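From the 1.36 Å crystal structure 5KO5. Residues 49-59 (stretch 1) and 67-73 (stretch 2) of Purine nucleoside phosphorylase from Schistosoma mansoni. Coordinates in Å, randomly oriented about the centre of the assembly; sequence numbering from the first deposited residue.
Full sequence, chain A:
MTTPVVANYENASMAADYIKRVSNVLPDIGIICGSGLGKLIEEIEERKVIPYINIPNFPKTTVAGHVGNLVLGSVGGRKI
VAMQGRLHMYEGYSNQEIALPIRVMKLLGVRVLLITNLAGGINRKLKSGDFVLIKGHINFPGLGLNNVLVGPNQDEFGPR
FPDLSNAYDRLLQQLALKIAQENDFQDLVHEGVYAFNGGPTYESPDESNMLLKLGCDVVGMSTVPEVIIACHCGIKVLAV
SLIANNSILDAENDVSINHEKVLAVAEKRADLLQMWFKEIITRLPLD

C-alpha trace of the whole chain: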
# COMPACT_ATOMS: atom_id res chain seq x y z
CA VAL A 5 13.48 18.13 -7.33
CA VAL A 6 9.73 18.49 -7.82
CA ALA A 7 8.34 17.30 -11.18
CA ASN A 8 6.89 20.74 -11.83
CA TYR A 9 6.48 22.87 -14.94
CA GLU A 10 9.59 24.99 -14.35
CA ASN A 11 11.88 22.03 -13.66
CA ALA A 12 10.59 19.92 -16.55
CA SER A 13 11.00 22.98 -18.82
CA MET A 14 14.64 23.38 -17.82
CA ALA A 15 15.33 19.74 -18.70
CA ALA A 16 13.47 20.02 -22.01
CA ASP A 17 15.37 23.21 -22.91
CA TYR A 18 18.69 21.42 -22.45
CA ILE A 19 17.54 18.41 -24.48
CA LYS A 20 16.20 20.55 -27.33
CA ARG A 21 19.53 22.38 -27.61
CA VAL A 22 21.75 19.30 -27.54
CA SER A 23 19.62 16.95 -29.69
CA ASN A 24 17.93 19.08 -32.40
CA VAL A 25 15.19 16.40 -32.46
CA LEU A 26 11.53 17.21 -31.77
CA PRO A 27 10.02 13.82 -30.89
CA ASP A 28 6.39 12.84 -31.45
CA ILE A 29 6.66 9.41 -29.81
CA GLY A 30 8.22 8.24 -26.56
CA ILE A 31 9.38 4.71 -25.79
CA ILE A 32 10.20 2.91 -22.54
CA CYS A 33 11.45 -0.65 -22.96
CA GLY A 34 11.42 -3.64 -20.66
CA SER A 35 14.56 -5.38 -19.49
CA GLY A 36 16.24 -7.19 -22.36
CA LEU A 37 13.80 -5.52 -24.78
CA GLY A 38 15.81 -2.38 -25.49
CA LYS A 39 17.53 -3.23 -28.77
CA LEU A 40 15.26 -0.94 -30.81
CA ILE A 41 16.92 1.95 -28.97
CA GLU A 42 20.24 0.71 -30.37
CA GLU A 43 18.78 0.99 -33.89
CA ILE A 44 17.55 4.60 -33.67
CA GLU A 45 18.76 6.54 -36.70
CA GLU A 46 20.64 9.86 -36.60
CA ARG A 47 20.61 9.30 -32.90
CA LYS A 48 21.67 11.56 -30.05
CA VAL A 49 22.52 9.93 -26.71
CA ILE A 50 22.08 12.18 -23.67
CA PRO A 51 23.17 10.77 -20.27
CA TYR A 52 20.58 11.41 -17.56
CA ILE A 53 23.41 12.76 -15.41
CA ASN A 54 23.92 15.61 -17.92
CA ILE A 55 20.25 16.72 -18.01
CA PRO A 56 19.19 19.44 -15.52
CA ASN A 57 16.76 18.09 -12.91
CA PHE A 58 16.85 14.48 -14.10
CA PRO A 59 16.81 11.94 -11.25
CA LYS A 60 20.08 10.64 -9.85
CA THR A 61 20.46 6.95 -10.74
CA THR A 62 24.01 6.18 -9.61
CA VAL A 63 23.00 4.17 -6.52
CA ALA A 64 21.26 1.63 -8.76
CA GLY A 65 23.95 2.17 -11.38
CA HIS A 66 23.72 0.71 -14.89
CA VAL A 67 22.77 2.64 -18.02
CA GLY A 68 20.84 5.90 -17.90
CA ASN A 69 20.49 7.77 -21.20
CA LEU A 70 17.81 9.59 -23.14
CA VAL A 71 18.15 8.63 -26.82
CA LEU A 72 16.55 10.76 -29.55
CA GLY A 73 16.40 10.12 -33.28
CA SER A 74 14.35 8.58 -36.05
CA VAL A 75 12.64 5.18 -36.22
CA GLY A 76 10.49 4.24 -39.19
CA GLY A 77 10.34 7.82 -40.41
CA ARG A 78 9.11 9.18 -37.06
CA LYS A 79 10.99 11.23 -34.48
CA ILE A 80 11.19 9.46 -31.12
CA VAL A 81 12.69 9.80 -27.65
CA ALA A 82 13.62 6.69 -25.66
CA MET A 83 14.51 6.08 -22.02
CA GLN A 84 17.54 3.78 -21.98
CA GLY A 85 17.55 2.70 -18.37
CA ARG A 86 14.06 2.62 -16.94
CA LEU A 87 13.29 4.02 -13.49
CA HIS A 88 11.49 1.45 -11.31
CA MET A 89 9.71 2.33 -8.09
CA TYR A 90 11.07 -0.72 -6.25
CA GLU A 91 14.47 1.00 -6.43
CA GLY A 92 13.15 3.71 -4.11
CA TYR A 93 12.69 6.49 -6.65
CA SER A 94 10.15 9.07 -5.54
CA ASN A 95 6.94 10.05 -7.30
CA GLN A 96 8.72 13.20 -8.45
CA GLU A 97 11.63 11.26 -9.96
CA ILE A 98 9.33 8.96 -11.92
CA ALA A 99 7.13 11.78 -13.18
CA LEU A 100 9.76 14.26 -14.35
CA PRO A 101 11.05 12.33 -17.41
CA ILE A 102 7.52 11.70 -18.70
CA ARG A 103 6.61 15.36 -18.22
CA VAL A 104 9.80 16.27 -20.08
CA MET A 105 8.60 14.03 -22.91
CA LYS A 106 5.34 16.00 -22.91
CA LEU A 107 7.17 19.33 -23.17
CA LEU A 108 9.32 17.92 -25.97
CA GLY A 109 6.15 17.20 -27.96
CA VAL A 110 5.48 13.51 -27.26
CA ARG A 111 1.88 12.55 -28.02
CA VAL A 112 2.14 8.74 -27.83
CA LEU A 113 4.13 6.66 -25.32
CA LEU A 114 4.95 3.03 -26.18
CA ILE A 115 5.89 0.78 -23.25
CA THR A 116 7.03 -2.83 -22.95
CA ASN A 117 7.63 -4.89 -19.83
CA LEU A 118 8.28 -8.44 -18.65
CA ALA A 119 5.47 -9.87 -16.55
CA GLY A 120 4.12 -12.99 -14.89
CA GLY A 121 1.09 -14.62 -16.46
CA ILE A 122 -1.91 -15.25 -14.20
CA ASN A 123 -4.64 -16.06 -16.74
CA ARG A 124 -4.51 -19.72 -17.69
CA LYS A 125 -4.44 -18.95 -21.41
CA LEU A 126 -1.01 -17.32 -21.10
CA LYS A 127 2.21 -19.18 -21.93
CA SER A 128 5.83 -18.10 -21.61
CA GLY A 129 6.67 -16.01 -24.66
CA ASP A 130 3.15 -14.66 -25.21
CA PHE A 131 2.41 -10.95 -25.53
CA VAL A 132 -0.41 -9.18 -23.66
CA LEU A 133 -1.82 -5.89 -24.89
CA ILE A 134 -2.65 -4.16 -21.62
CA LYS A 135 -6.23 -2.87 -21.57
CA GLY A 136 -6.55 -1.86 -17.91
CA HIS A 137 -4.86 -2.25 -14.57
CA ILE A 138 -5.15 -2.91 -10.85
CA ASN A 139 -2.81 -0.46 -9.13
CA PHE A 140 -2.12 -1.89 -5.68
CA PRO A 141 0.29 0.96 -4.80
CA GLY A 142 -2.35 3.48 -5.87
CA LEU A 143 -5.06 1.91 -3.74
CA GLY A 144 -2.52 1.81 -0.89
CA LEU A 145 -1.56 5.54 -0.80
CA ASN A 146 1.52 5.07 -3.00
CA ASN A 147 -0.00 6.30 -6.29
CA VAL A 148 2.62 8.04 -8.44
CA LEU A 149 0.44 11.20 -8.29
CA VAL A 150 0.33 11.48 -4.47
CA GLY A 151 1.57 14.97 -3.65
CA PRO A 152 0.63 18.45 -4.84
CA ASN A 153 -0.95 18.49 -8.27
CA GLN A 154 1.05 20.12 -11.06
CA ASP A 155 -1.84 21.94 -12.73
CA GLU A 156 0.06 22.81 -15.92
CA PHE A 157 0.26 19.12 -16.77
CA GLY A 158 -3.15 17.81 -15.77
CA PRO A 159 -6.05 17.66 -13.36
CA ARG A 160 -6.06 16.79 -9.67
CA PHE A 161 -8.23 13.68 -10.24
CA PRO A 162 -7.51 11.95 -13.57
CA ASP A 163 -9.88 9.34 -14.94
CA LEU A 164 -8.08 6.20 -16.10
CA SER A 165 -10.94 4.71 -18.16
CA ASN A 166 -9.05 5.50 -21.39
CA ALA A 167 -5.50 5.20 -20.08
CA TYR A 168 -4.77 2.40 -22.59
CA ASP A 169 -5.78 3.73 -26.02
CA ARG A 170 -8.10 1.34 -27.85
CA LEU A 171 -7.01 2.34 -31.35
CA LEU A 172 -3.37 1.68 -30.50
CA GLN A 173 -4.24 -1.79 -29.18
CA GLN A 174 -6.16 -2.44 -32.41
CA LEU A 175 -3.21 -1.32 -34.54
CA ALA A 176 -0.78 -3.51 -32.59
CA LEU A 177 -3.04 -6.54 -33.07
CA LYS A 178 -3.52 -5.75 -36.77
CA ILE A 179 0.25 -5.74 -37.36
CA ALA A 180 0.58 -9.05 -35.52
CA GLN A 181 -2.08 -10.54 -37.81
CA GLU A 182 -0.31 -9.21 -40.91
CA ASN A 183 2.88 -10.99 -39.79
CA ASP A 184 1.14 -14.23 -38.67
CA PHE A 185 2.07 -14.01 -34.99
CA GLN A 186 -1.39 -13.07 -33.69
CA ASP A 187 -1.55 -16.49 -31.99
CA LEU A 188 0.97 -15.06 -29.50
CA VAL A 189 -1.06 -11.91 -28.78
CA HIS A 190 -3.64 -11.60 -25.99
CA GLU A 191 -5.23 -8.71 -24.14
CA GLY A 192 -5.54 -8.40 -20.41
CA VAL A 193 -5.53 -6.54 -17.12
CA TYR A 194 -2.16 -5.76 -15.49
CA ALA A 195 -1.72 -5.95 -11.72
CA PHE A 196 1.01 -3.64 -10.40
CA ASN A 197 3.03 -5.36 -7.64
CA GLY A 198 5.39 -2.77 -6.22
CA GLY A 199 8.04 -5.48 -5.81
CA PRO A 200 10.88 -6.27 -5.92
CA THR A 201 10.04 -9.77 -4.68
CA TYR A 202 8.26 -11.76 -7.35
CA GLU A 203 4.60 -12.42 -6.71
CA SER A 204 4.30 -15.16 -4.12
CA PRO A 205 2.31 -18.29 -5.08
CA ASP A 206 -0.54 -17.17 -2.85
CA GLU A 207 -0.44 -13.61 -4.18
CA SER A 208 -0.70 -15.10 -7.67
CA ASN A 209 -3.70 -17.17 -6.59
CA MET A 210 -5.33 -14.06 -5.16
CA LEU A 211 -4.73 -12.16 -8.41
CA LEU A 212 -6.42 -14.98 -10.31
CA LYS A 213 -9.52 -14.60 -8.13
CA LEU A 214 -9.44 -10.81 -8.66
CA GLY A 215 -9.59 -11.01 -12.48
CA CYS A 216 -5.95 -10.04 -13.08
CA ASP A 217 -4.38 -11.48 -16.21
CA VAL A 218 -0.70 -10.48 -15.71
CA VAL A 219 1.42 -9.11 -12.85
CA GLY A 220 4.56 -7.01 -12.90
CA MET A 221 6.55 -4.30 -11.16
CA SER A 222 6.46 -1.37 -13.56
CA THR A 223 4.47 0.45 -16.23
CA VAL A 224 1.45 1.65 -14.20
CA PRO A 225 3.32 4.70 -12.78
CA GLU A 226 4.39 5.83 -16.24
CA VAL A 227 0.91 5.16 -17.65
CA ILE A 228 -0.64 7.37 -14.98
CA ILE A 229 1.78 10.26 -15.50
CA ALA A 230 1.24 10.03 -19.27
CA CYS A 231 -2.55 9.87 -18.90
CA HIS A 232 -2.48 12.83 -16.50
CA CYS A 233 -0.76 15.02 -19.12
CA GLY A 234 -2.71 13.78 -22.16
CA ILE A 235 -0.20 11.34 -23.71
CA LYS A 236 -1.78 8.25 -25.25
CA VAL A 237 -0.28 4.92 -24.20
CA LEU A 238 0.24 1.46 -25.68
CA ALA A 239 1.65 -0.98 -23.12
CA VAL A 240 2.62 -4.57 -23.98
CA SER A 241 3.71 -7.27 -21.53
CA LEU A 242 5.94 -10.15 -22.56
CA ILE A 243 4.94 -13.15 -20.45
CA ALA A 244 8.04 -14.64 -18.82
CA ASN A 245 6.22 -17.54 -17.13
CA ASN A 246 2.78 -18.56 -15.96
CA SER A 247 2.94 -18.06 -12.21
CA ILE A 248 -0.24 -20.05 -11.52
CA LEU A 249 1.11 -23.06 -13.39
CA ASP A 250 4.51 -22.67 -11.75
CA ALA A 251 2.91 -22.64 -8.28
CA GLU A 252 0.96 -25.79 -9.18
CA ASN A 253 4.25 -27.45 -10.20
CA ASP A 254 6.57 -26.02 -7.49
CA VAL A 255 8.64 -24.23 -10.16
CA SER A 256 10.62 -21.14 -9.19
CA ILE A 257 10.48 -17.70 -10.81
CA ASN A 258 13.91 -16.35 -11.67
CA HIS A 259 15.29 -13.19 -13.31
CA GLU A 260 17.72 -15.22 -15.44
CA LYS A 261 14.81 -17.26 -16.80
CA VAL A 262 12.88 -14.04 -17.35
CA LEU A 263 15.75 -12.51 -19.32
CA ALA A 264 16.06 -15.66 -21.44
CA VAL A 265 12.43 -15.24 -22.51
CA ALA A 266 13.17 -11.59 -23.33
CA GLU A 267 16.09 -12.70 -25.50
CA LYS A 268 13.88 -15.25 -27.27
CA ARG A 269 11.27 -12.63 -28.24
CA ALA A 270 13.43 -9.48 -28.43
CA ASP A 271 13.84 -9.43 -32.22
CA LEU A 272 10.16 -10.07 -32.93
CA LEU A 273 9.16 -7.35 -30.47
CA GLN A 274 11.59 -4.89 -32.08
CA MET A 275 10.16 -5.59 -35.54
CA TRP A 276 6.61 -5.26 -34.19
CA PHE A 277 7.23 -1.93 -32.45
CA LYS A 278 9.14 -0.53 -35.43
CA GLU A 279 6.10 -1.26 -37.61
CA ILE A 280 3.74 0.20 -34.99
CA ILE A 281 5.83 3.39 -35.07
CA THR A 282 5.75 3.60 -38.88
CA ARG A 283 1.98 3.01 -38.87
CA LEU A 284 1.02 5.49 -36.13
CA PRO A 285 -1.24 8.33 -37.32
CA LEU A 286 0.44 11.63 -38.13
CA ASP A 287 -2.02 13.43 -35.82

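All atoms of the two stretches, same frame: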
# COMPACT_ATOMS: atom_id res chain seq x y z
N VAL A 49 22.55 10.58 -28.02
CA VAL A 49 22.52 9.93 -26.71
C VAL A 49 22.84 10.98 -25.65
O VAL A 49 23.90 11.61 -25.69
CB VAL A 49 23.53 8.77 -26.65
CG1 VAL A 49 23.45 8.07 -25.30
CG2 VAL A 49 23.29 7.79 -27.79
N ILE A 50 21.92 11.17 -24.71
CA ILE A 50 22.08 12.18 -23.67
C ILE A 50 22.06 11.50 -22.30
O ILE A 50 20.98 11.09 -21.84
CB ILE A 50 20.98 13.25 -23.76
CG1 ILE A 50 20.89 13.81 -25.18
CG2 ILE A 50 21.24 14.35 -22.76
CD1 ILE A 50 19.80 14.85 -25.35
N PRO A 51 23.19 11.38 -21.61
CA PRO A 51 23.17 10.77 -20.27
C PRO A 51 22.25 11.53 -19.33
O PRO A 51 22.24 12.76 -19.31
CB PRO A 51 24.64 10.86 -19.82
CG PRO A 51 25.42 10.94 -21.10
CD PRO A 51 24.56 11.71 -22.05
N TYR A 52 21.46 10.78 -18.55
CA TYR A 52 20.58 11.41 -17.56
C TYR A 52 21.37 12.37 -16.69
O TYR A 52 20.89 13.46 -16.34
CB TYR A 52 19.94 10.36 -16.65
CG TYR A 52 18.97 9.37 -17.27
CD1 TYR A 52 18.37 9.61 -18.49
CD2 TYR A 52 18.66 8.19 -16.60
CE1 TYR A 52 17.48 8.69 -19.04
CE2 TYR A 52 17.79 7.27 -17.14
CZ TYR A 52 17.20 7.52 -18.36
OH TYR A 52 16.34 6.59 -18.90
N ILE A 53 22.59 11.98 -16.32
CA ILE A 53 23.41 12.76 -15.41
C ILE A 53 23.73 14.14 -15.96
O ILE A 53 24.03 15.06 -15.19
CB ILE A 53 24.67 11.93 -15.03
CG1 ILE A 53 25.35 12.50 -13.78
CG2 ILE A 53 25.63 11.85 -16.21
CD1 ILE A 53 26.46 11.61 -13.24
N ASN A 54 23.66 14.32 -17.29
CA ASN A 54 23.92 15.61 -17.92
C ASN A 54 22.68 16.51 -18.00
O ASN A 54 22.83 17.70 -18.30
CB ASN A 54 24.48 15.43 -19.34
CG ASN A 54 25.86 14.80 -19.35
OD1 ASN A 54 26.57 14.81 -18.35
ND2 ASN A 54 26.24 14.24 -20.50
N ILE A 55 21.48 15.99 -17.76
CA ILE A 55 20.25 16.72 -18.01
C ILE A 55 19.84 17.43 -16.72
O ILE A 55 19.66 16.75 -15.69
CB ILE A 55 19.13 15.80 -18.50
CG1 ILE A 55 19.57 15.02 -19.74
CG2 ILE A 55 17.86 16.63 -18.79
CD1 ILE A 55 18.57 13.93 -20.11
N PRO A 56 19.65 18.74 -16.73
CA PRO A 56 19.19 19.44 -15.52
C PRO A 56 17.90 18.83 -14.98
O PRO A 56 16.95 18.58 -15.72
CB PRO A 56 18.96 20.87 -16.00
CG PRO A 56 19.81 21.02 -17.21
CD PRO A 56 19.85 19.67 -17.86
N ASN A 57 17.90 18.56 -13.68
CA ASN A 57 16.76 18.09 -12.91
C ASN A 57 16.41 16.63 -13.15
O ASN A 57 15.41 16.17 -12.58
CB ASN A 57 15.49 18.95 -13.07
CG ASN A 57 15.74 20.39 -12.73
OD1 ASN A 57 16.40 20.69 -11.74
ND2 ASN A 57 15.23 21.29 -13.56
N PHE A 58 17.16 15.89 -13.96
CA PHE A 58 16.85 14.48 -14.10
C PHE A 58 17.24 13.74 -12.83
O PHE A 58 18.16 14.15 -12.12
CB PHE A 58 17.57 13.87 -15.31
CG PHE A 58 16.64 13.55 -16.45
CD1 PHE A 58 15.86 14.55 -17.02
CD2 PHE A 58 16.53 12.26 -16.95
CE1 PHE A 58 14.99 14.27 -18.06
CE2 PHE A 58 15.66 11.97 -17.99
CZ PHE A 58 14.89 12.98 -18.55
N PRO A 59 16.53 12.67 -12.49
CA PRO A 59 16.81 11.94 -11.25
C PRO A 59 18.19 11.30 -11.23
O PRO A 59 18.69 10.80 -12.25
CB PRO A 59 15.71 10.87 -11.20
CG PRO A 59 15.12 10.83 -12.58
CD PRO A 59 15.33 12.17 -13.19
N VAL A 67 22.89 1.60 -17.01
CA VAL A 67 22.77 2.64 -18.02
C VAL A 67 21.65 3.62 -17.68
O VAL A 67 20.64 3.27 -17.07
CB VAL A 67 22.59 2.01 -19.42
CG1 VAL A 67 21.23 1.32 -19.52
CG2 VAL A 67 22.76 3.06 -20.52
N GLY A 68 21.85 4.87 -18.08
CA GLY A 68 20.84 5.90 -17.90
C GLY A 68 20.97 7.01 -18.92
O GLY A 68 21.63 8.03 -18.66
N ASN A 69 20.38 6.82 -20.10
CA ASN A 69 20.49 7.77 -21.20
C ASN A 69 19.11 8.03 -21.79
O ASN A 69 18.27 7.13 -21.84
CB ASN A 69 21.32 7.19 -22.35
CG ASN A 69 22.77 6.97 -21.98
OD1 ASN A 69 23.41 7.82 -21.35
ND2 ASN A 69 23.31 5.83 -22.38
N LEU A 70 18.90 9.26 -22.23
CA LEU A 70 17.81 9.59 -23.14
C LEU A 70 18.37 9.53 -24.56
O LEU A 70 19.42 10.13 -24.84
CB LEU A 70 17.32 11.00 -22.85
CG LEU A 70 15.82 11.29 -22.97
CD1 LEU A 70 15.03 10.41 -22.00
CD2 LEU A 70 15.56 12.76 -22.68
N VAL A 71 17.69 8.81 -25.44
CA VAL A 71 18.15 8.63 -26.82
C VAL A 71 17.08 9.19 -27.75
O VAL A 71 15.92 8.77 -27.70
CB VAL A 71 18.45 7.16 -27.13
CG1 VAL A 71 19.02 7.02 -28.54
CG2 VAL A 71 19.40 6.58 -26.09
N LEU A 72 17.46 10.14 -28.60
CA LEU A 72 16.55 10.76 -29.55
C LEU A 72 17.03 10.49 -30.97
O LEU A 72 18.23 10.45 -31.24
CB LEU A 72 16.45 12.27 -29.34
CG LEU A 72 15.84 12.70 -28.00
CD1 LEU A 72 16.92 12.99 -26.97
CD2 LEU A 72 14.92 13.89 -28.19
N GLY A 73 16.07 10.34 -31.88
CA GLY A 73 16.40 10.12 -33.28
C GLY A 73 15.18 9.70 -34.05
O GLY A 73 14.05 10.02 -33.68
O HOH W 1 23.45 8.96 -16.69

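The two stretches meet as a short antiparallel pair of β-strands, extended at one end by the ring of Tyr 52 lying over Gly 68 and backed on one side by a cluster of apolar side chains centred on Leu 70. Strand 49-51 and strand 69-73 run at 160° to each other, their axes approaching to 4.4 Å, and the contact buries 502 Å² in total.

Ile 50 and Leu 70 form the hydrogen-bonded pair of the ladder. Ile 50 N donates to Leu 70 O at 2.7 Å (161°), and Leu 70 N returns a bond to Ile 50 O at 2.8 Å (159°). The neighbouring pairs, Val 49 with Val 71 and Pro 51 with Asn 69, are of the non-hydrogen-bonded kind, a position that suits Pro 51, which has no amide hydrogen to offer. At the Pro 51–Asn 69 pair the backbones come close enough for CA-H...O contacts, with Asn 69 CA 3.4 Å from Ile 50 O and Pro 51 CA 3.5 Å from Gly 68 O.

Although strand 49-51 gives way to a 3-10 segment at Tyr 52, the pairing gains one more bond: Tyr 52 N donates to Gly 68 O at 2.8 Å, with an angle of 173°. Gly 68 O also accepts from water 1 O at 2.8 Å, and water 1 O in turn accepts from Ile 53 N at 3.2 Å.

Gly 68 CA lies 3.8 Å from the centroid of the Tyr 52 ring, over its face, in a CH-π contact. The absence of a side chain makes this fit possible, since an ideal CB on Gly 68 would stand 2.8 Å from Tyr 52 CD2. Further along the ring, Tyr 52 CE1 packs 4.2 Å from Leu 70 CD1.

Leu 70 has the largest area covered by the opposing stretch. On the face they share, Ile 50 CB and Leu 70 CB are 4.4 Å apart, while Leu 70 CD2 meets Ile 55 CD1 at 4.1 Å and Phe 58 CZ at 4.2 Å. Ile 55 and Phe 58, the ends of a type II turn, thus both reach the same methyl group. Ile 50 CD1 extends the apolar packing to Leu 72 CD1 at 3.8 Å.

The other face is more mixed: Val 49 CG1 lies 3.6 Å from Asn 69 CG and 4.4 Å from Val 71 CG2, and Asn 69 OD1 approaches Pro 51 CA to 3.2 Å.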